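Local atomic coordinates of putative glycosyltransferase (Mannosyltransferase) involved in glycosylating the PBCV-1 major capsid protein (Paramecium bursaria Chlorella virus 1, PDB entry 2P6W), a protein that probably transfers a sugar from a UDP-sugar donor, with manganese, through its N-terminal domain, and is thought to glycosylate the viral major capsid protein. Residues G198-R201 with A202-D205; F110-P114 with W115-P119. All coordinates share one frame; numbering follows the deposited sequence.

Interaction 1 of 2, residues G198-R201 with A202-D205; sequences GTSR and AERD. With FLC (citrate anion), chain C.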
ATOM      1  N   GLY A 198      -5.281  -2.528  11.763  1.00 23.89           N
ATOM      2  CA  GLY A 198      -6.409  -2.570  12.704  1.00 24.39           C
ATOM      3  C   GLY A 198      -6.104  -2.163  14.130  1.00 25.14           C
ATOM      4  O   GLY A 198      -6.992  -2.210  14.997  1.00 26.76           O
ATOM      5  N   THR A 199      -4.877  -1.727  14.377  1.00 24.13           N
ATOM      6  CA  THR A 199      -4.460  -1.380  15.738  1.00 23.80           C
ATOM      7  C   THR A 199      -4.469   0.135  15.939  1.00 23.66           C
ATOM      8  O   THR A 199      -4.552   0.896  14.973  1.00 23.92           O
ATOM      9  CB  THR A 199      -3.066  -1.954  16.037  1.00 24.20           C
ATOM     10  OG1 THR A 199      -2.155  -1.509  15.031  1.00 22.70           O
ATOM     11  CG2 THR A 199      -3.110  -3.489  15.996  1.00 25.88           C
ATOM     12  N   SER A 200      -4.361   0.561  17.197  1.00 22.63           N
ATOM     13  CA  SER A 200      -4.439   1.980  17.561  1.00 22.36           C
ATOM     14  C   SER A 200      -3.088   2.675  17.390  1.00 22.10           C
ATOM     15  O   SER A 200      -2.040   2.027  17.269  1.00 21.71           O
ATOM     16  CB  SER A 200      -4.856   2.114  19.024  1.00 22.58           C
ATOM     17  OG  SER A 200      -3.759   1.806  19.869  1.00 21.58           O
ATOM     18  N   ARG A 201      -3.110   4.003  17.441  1.00 21.94           N
ATOM     19  CA  ARG A 201      -1.880   4.771  17.286  1.00 22.77           C
ATOM     20  C   ARG A 201      -0.880   4.431  18.385  1.00 21.98           C
ATOM     21  O   ARG A 201       0.307   4.212  18.111  1.00 21.96           O
ATOM     22  CB  ARG A 201      -2.178   6.270  17.323  1.00 23.27           C
ATOM     23  CG  ARG A 201      -3.035   6.755  16.154  1.00 25.34           C
ATOM     24  CD  ARG A 201      -3.429   8.198  16.407  1.00 29.47           C
ATOM     25  NE  ARG A 201      -4.657   8.554  15.713  1.00 31.54           N
ATOM     26  CZ  ARG A 201      -5.437   9.573  16.069  1.00 33.17           C
ATOM     27  NH1 ARG A 201      -5.115  10.330  17.112  1.00 32.85           N
ATOM     28  NH2 ARG A 201      -6.538   9.825  15.384  1.00 33.89           N
ATOM     29  N   ALA A 202      -1.357   4.381  19.629  1.00 21.54           N
ATOM     30  CA  ALA A 202      -0.463   4.124  20.760  1.00 21.41           C
ATOM     31  C   ALA A 202       0.120   2.715  20.671  1.00 21.54           C
ATOM     32  O   ALA A 202       1.281   2.490  21.018  1.00 21.68           O
ATOM     33  CB  ALA A 202      -1.201   4.323  22.094  1.00 21.37           C
ATOM     34  N   GLU A 203      -0.693   1.769  20.202  1.00 21.49           N
ATOM     35  CA  GLU A 203      -0.270   0.374  20.026  1.00 21.76           C
ATOM     36  C   GLU A 203       0.798   0.290  18.947  1.00 21.83           C
ATOM     37  O   GLU A 203       1.805  -0.408  19.082  1.00 23.27           O
ATOM     38  CB  GLU A 203      -1.485  -0.496  19.682  1.00 21.14           C
ATOM     39  CG  GLU A 203      -2.398  -0.709  20.910  1.00 21.42           C
ATOM     40  CD  GLU A 203      -3.834  -1.062  20.570  1.00 23.91           C
ATOM     41  OE1 GLU A 203      -4.111  -1.494  19.416  1.00 23.68           O
ATOM     42  OE2 GLU A 203      -4.688  -0.919  21.483  1.00 23.46           O
ATOM     43  N   ARG A 204       0.576   1.026  17.863  1.00 22.05           N
ATOM     44  CA  ARG A 204       1.572   1.149  16.798  1.00 21.31           C
ATOM     45  C   ARG A 204       2.882   1.833  17.217  1.00 21.83           C
ATOM     46  O   ARG A 204       3.966   1.408  16.790  1.00 21.85           O
ATOM     47  CB  ARG A 204       0.935   1.891  15.623  1.00 21.24           C
ATOM     48  CG  ARG A 204      -0.129   1.051  14.941  1.00 20.57           C
ATOM     49  CD  ARG A 204      -0.933   1.840  13.927  1.00 21.91           C
ATOM     50  NE  ARG A 204      -1.819   0.982  13.140  1.00 22.74           N
ATOM     51  CZ  ARG A 204      -2.786   1.438  12.342  1.00 23.28           C
ATOM     52  NH1 ARG A 204      -2.989   2.748  12.199  1.00 25.01           N
ATOM     53  NH2 ARG A 204      -3.538   0.583  11.661  1.00 23.18           N
ATOM     54  N   ASP A 205       2.787   2.903  18.013  1.00 22.47           N
ATOM     55  CA  ASP A 205       3.975   3.553  18.566  1.00 23.15           C
ATOM     56  C   ASP A 205       4.772   2.517  19.349  1.00 23.52           C
ATOM     57  O   ASP A 205       5.984   2.414  19.203  1.00 24.00           O
ATOM     58  CB  ASP A 205       3.602   4.683  19.526  1.00 23.32           C
ATOM     59  CG  ASP A 205       3.064   5.928  18.831  1.00 24.25           C
ATOM     60  OD1 ASP A 205       3.020   5.991  17.584  1.00 23.55           O
ATOM     61  OD2 ASP A 205       2.679   6.875  19.575  1.00 27.24           O
TER
HETATM   62  CAC FLC C 802      -6.442  -1.037   6.519  1.00 28.80           C
HETATM   63  CA  FLC C 802      -6.871   0.290   7.179  1.00 27.86           C
HETATM   64  CB  FLC C 802      -5.752   0.702   8.104  1.00 28.30           C
HETATM   65  CBC FLC C 802      -5.517  -0.103   9.338  1.00 28.28           C
HETATM   66  CG  FLC C 802      -6.607   1.856   8.752  1.00 27.81           C
HETATM   67  CGC FLC C 802      -5.866   2.825   9.706  1.00 30.26           C
HETATM   68  OA1 FLC C 802      -7.338  -1.772   6.065  1.00 27.04           O
HETATM   69  OA2 FLC C 802      -5.212  -1.296   6.483  1.00 25.75           O
HETATM   70  OB1 FLC C 802      -4.404  -0.651   9.314  1.00 26.65           O
HETATM   71  OB2 FLC C 802      -6.400  -0.227  10.221  1.00 27.32           O
HETATM   72  OG1 FLC C 802      -4.726   2.496  10.076  1.00 26.27           O
HETATM   73  OG2 FLC C 802      -6.450   3.890  10.045  1.00 31.37           O
HETATM   74  OHB FLC C 802      -4.756   1.571   7.535  1.00 26.52           O
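Ser200 and Glu203 cap the N-terminus of helix 201-210 in a local, surface contact, where the loop after strand 193-195 turns into that helix. Glu203 N donates to Ser200 OG at 3.1 Å. In return Ser200 N donates to Glu203 OE1 at 3.0 Å, almost straight at 175°. This N-H meets the oxygen from above the carboxylate plane, 61° out of it. Ser200 OG lies between its own backbone N and carbonyl carbon (chi1 76°), which turns it to the first turn of the helix. The two reciprocal bonds make a capping box, with Ser200 as N-cap. Behind it the helix bonds begin: Arg204 N donates to Ser200 O, and Asp205 N to Arg201 O. The carboxylate of Asp205 accepts from Tyr21 N, which ties the helix to the start of helix 20-36.

Arg204, one residue further along than Glu203, extends back beside the loop. Its chain runs past Thr199, and the carbonyl oxygen Thr199 O sits 3.2 Å above the guanidinium plane, over its centre. Thr199 OG1 makes a weak hydrogen bond with Met196 O. Arg204 NH1 and NH2 both donate to citrate OG1, each at 2.8 Å, while NH2 also bonds to Met196 O. Gly198 N binds another citrate carboxylate, at OB2, 3.0 Å away. The citrate probably came from the crystallisation liquor. Gly198 and Arg204 both bind UDP in another structure of this protein, so the citrate probably occupies part of the nucleotide-sugar site. A long, weak ion pair links Arg204 NH1 to Asp82, a manganese ligand.

Interaction 2 of 2, residues F110-P114 with W115-P119; sequences FHEAP and WGSYP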
ATOM      1  N   PHE A 110      -3.110  -8.576  -2.447  1.00 19.55           N
ATOM      2  CA  PHE A 110      -2.865  -9.621  -1.441  1.00 19.67           C
ATOM      3  C   PHE A 110      -4.118  -9.942  -0.671  1.00 19.74           C
ATOM      4  O   PHE A 110      -4.867  -9.041  -0.300  1.00 20.91           O
ATOM      5  CB  PHE A 110      -1.722  -9.193  -0.496  1.00 19.89           C
ATOM      6  CG  PHE A 110      -0.521  -8.778  -1.251  1.00 20.70           C
ATOM      7  CD1 PHE A 110       0.377  -9.738  -1.704  1.00 21.46           C
ATOM      8  CD2 PHE A 110      -0.342  -7.449  -1.622  1.00 21.64           C
ATOM      9  CE1 PHE A 110       1.463  -9.378  -2.495  1.00 21.83           C
ATOM     10  CE2 PHE A 110       0.730  -7.073  -2.400  1.00 22.82           C
ATOM     11  CZ  PHE A 110       1.643  -8.040  -2.851  1.00 21.96           C
ATOM     12  N   HIS A 111      -4.352 -11.236  -0.453  1.00 20.42           N
ATOM     13  CA  HIS A 111      -5.474 -11.627   0.376  1.00 20.51           C
ATOM     14  C   HIS A 111      -5.121 -11.512   1.852  1.00 20.33           C
ATOM     15  O   HIS A 111      -3.976 -11.205   2.208  1.00 20.87           O
ATOM     16  CB  HIS A 111      -5.994 -13.027   0.007  1.00 20.43           C
ATOM     17  CG  HIS A 111      -5.102 -14.155   0.424  1.00 21.62           C
ATOM     18  ND1 HIS A 111      -5.030 -14.596   1.728  1.00 22.56           N
ATOM     19  CD2 HIS A 111      -4.301 -14.980  -0.298  1.00 21.90           C
ATOM     20  CE1 HIS A 111      -4.194 -15.615   1.800  1.00 22.54           C
ATOM     21  NE2 HIS A 111      -3.750 -15.878   0.581  1.00 21.19           N
ATOM     22  N   GLU A 112      -6.130 -11.714   2.704  1.00 20.14           N
ATOM     23  CA  GLU A 112      -5.928 -11.660   4.170  1.00 20.32           C
ATOM     24  C   GLU A 112      -6.639 -12.840   4.831  1.00 20.51           C
ATOM     25  O   GLU A 112      -7.125 -12.736   5.952  1.00 20.48           O
ATOM     26  CB  GLU A 112      -6.390 -10.319   4.759  1.00 20.87           C
ATOM     27  CG  GLU A 112      -7.824  -9.873   4.380  1.00 20.91           C
ATOM     28  CD  GLU A 112      -8.286  -8.630   5.125  1.00 21.29           C
ATOM     29  OE1 GLU A 112      -7.427  -7.850   5.595  1.00 24.11           O
ATOM     30  OE2 GLU A 112      -9.515  -8.437   5.231  1.00 22.33           O
ATOM     31  N   ALA A 113      -6.634 -13.981   4.149  1.00 20.25           N
ATOM     32  CA  ALA A 113      -7.350 -15.166   4.622  1.00 20.06           C
ATOM     33  C   ALA A 113      -6.518 -16.015   5.571  1.00 20.25           C
ATOM     34  O   ALA A 113      -5.297 -15.987   5.502  1.00 20.06           O
ATOM     35  CB  ALA A 113      -7.763 -16.017   3.426  1.00 20.27           C
ATOM     36  N   PRO A 114      -7.178 -16.792   6.446  1.00 20.58           N
ATOM     37  CA  PRO A 114      -8.608 -16.814   6.731  1.00 20.93           C
ATOM     38  C   PRO A 114      -9.029 -15.851   7.853  1.00 21.14           C
ATOM     39  O   PRO A 114     -10.191 -15.896   8.294  1.00 21.55           O
ATOM     40  CB  PRO A 114      -8.804 -18.252   7.214  1.00 20.73           C
ATOM     41  CG  PRO A 114      -7.588 -18.521   8.009  1.00 20.78           C
ATOM     42  CD  PRO A 114      -6.466 -17.810   7.243  1.00 20.70           C
ATOM     43  N   TRP A 115      -8.099 -15.000   8.291  1.00 20.90           N
ATOM     44  CA  TRP A 115      -8.255 -14.204   9.516  1.00 20.99           C
ATOM     45  C   TRP A 115      -8.897 -12.830   9.278  1.00 21.92           C
ATOM     46  O   TRP A 115      -9.249 -12.143  10.245  1.00 22.04           O
ATOM     47  CB  TRP A 115      -6.888 -14.001  10.202  1.00 21.35           C
ATOM     48  CG  TRP A 115      -6.106 -15.253  10.252  1.00 19.97           C
ATOM     49  CD1 TRP A 115      -4.944 -15.534   9.575  1.00 20.93           C
ATOM     50  CD2 TRP A 115      -6.430 -16.421  11.007  1.00 19.55           C
ATOM     51  NE1 TRP A 115      -4.519 -16.809   9.875  1.00 20.01           N
ATOM     52  CE2 TRP A 115      -5.422 -17.385  10.738  1.00 19.63           C
ATOM     53  CE3 TRP A 115      -7.469 -16.748  11.893  1.00 18.99           C
ATOM     54  CZ2 TRP A 115      -5.432 -18.656  11.316  1.00 19.80           C
ATOM     55  CZ3 TRP A 115      -7.478 -18.020  12.475  1.00 20.51           C
ATOM     56  CH2 TRP A 115      -6.458 -18.959  12.182  1.00 19.41           C
ATOM     57  N   GLY A 116      -9.007 -12.425   8.010  1.00 21.79           N
ATOM     58  CA  GLY A 116      -9.386 -11.050   7.664  1.00 21.95           C
ATOM     59  C   GLY A 116     -10.883 -10.869   7.521  1.00 22.39           C
ATOM     60  O   GLY A 116     -11.655 -11.631   8.103  1.00 22.23           O
ATOM     61  N   SER A 117     -11.304  -9.864   6.750  1.00 22.30           N
ATOM     62  CA  SER A 117     -12.743  -9.659   6.558  1.00 22.39           C
ATOM     63  C   SER A 117     -13.095  -9.331   5.111  1.00 22.53           C
ATOM     64  O   SER A 117     -14.252  -9.101   4.809  1.00 23.15           O
ATOM     65  CB  SER A 117     -13.261  -8.559   7.478  1.00 23.14           C
ATOM     66  OG  SER A 117     -12.497  -7.393   7.292  1.00 25.01           O
ATOM     67  N   TYR A 118     -12.107  -9.346   4.223  1.00 21.57           N
ATOM     68  CA  TYR A 118     -12.340  -8.979   2.817  1.00 21.66           C
ATOM     69  C   TYR A 118     -11.396  -9.776   1.886  1.00 21.21           C
ATOM     70  O   TYR A 118     -10.311 -10.219   2.314  1.00 21.59           O
ATOM     71  CB  TYR A 118     -12.173  -7.455   2.649  1.00 21.37           C
ATOM     72  CG  TYR A 118     -12.844  -6.953   1.383  1.00 20.84           C
ATOM     73  CD1 TYR A 118     -14.238  -6.925   1.282  1.00 21.20           C
ATOM     74  CD2 TYR A 118     -12.097  -6.557   0.280  1.00 20.32           C
ATOM     75  CE1 TYR A 118     -14.865  -6.497   0.122  1.00 20.51           C
ATOM     76  CE2 TYR A 118     -12.718  -6.114  -0.885  1.00 21.51           C
ATOM     77  CZ  TYR A 118     -14.104  -6.096  -0.954  1.00 20.16           C
ATOM     78  OH  TYR A 118     -14.729  -5.700  -2.115  1.00 20.96           O
ATOM     79  N   PRO A 119     -11.824 -10.044   0.624  1.00 21.24           N
ATOM     80  CA  PRO A 119     -10.929 -10.849  -0.224  1.00 20.76           C
ATOM     81  C   PRO A 119      -9.531 -10.292  -0.520  1.00 20.40           C
ATOM     82  O   PRO A 119      -8.629 -11.076  -0.824  1.00 21.39           O
ATOM     83  CB  PRO A 119     -11.711 -11.004  -1.530  1.00 20.85           C
ATOM     84  CG  PRO A 119     -13.143 -10.863  -1.116  1.00 20.15           C
ATOM     85  CD  PRO A 119     -13.129  -9.800  -0.028  1.00 20.75           C
TER
HETATM   86  O   HOH W   1      -8.994 -12.517   2.488  1.00 20.97           O
HETATM   87  O   HOH W   2     -11.875 -14.041   9.539  1.00 25.68           O
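Glu112 reaches across a tight loop and binds the backbone of Ser117 and Tyr118 with one carboxylate oxygen. Ser117 N donates to Glu112 OE2 at 2.7 Å, nearly straight at 167°, from above the carboxylate plane. Tyr118 N donates to the same Glu112 OE2 at 2.9 Å, onto the anti lone pair of that oxygen. The other oxygen, OE1, accepts from Asn121 ND2, so both oxygens of this buried acid are satisfied. Glu112 O takes a weak bond from Gly116 N. Glu112 N donates to a water that in turn donates to Tyr118 O. A second water bridges Pro114 O and Gly116 O.

His111 ND1 accepts from Ala113 N at 3.0 Å, in the ring plane, while NE2 is paired with Asp173. Tyr118 OH bonds to Glu159 on helix 153-164. At the bend, the peptide before Pro114 is cis. Pro114 CD stands 3.5 Å from the centroid of the Trp115 five-membered ring, a CH-pi contact over the face.

This is an irregular connection between strands 107-110 and 124-128 of the central sheet, folded around a buried carboxylate near the metal site of a GT-A glycosyltransferase domain.

Interaction 2 comes first along the chain, in the connection between strands 107-110 and 124-128 of the six-stranded sheet. Interaction 1 follows near the C-terminal end of this N-terminal domain construct, after strand 193-195 of the small three-stranded sheet and into helix 201-210. The centres of interactions 1 and 2 are 20 Å apart, and the nearest atoms of interactions 1 and 2 are about 8 Å apart. The metal site relates them: manganese is held by Asp80, Asp82 and His195. The side chain of Arg204 comes about 5 Å from the ion, that of Glu112 about 9 Å. The side chain of Glu112 is about 5 Å from that of Cys197, a UDP-binding residue. Residues 198-205 therefore contribute to the nucleotide-sugar site directly, while 110-119 lies close to it.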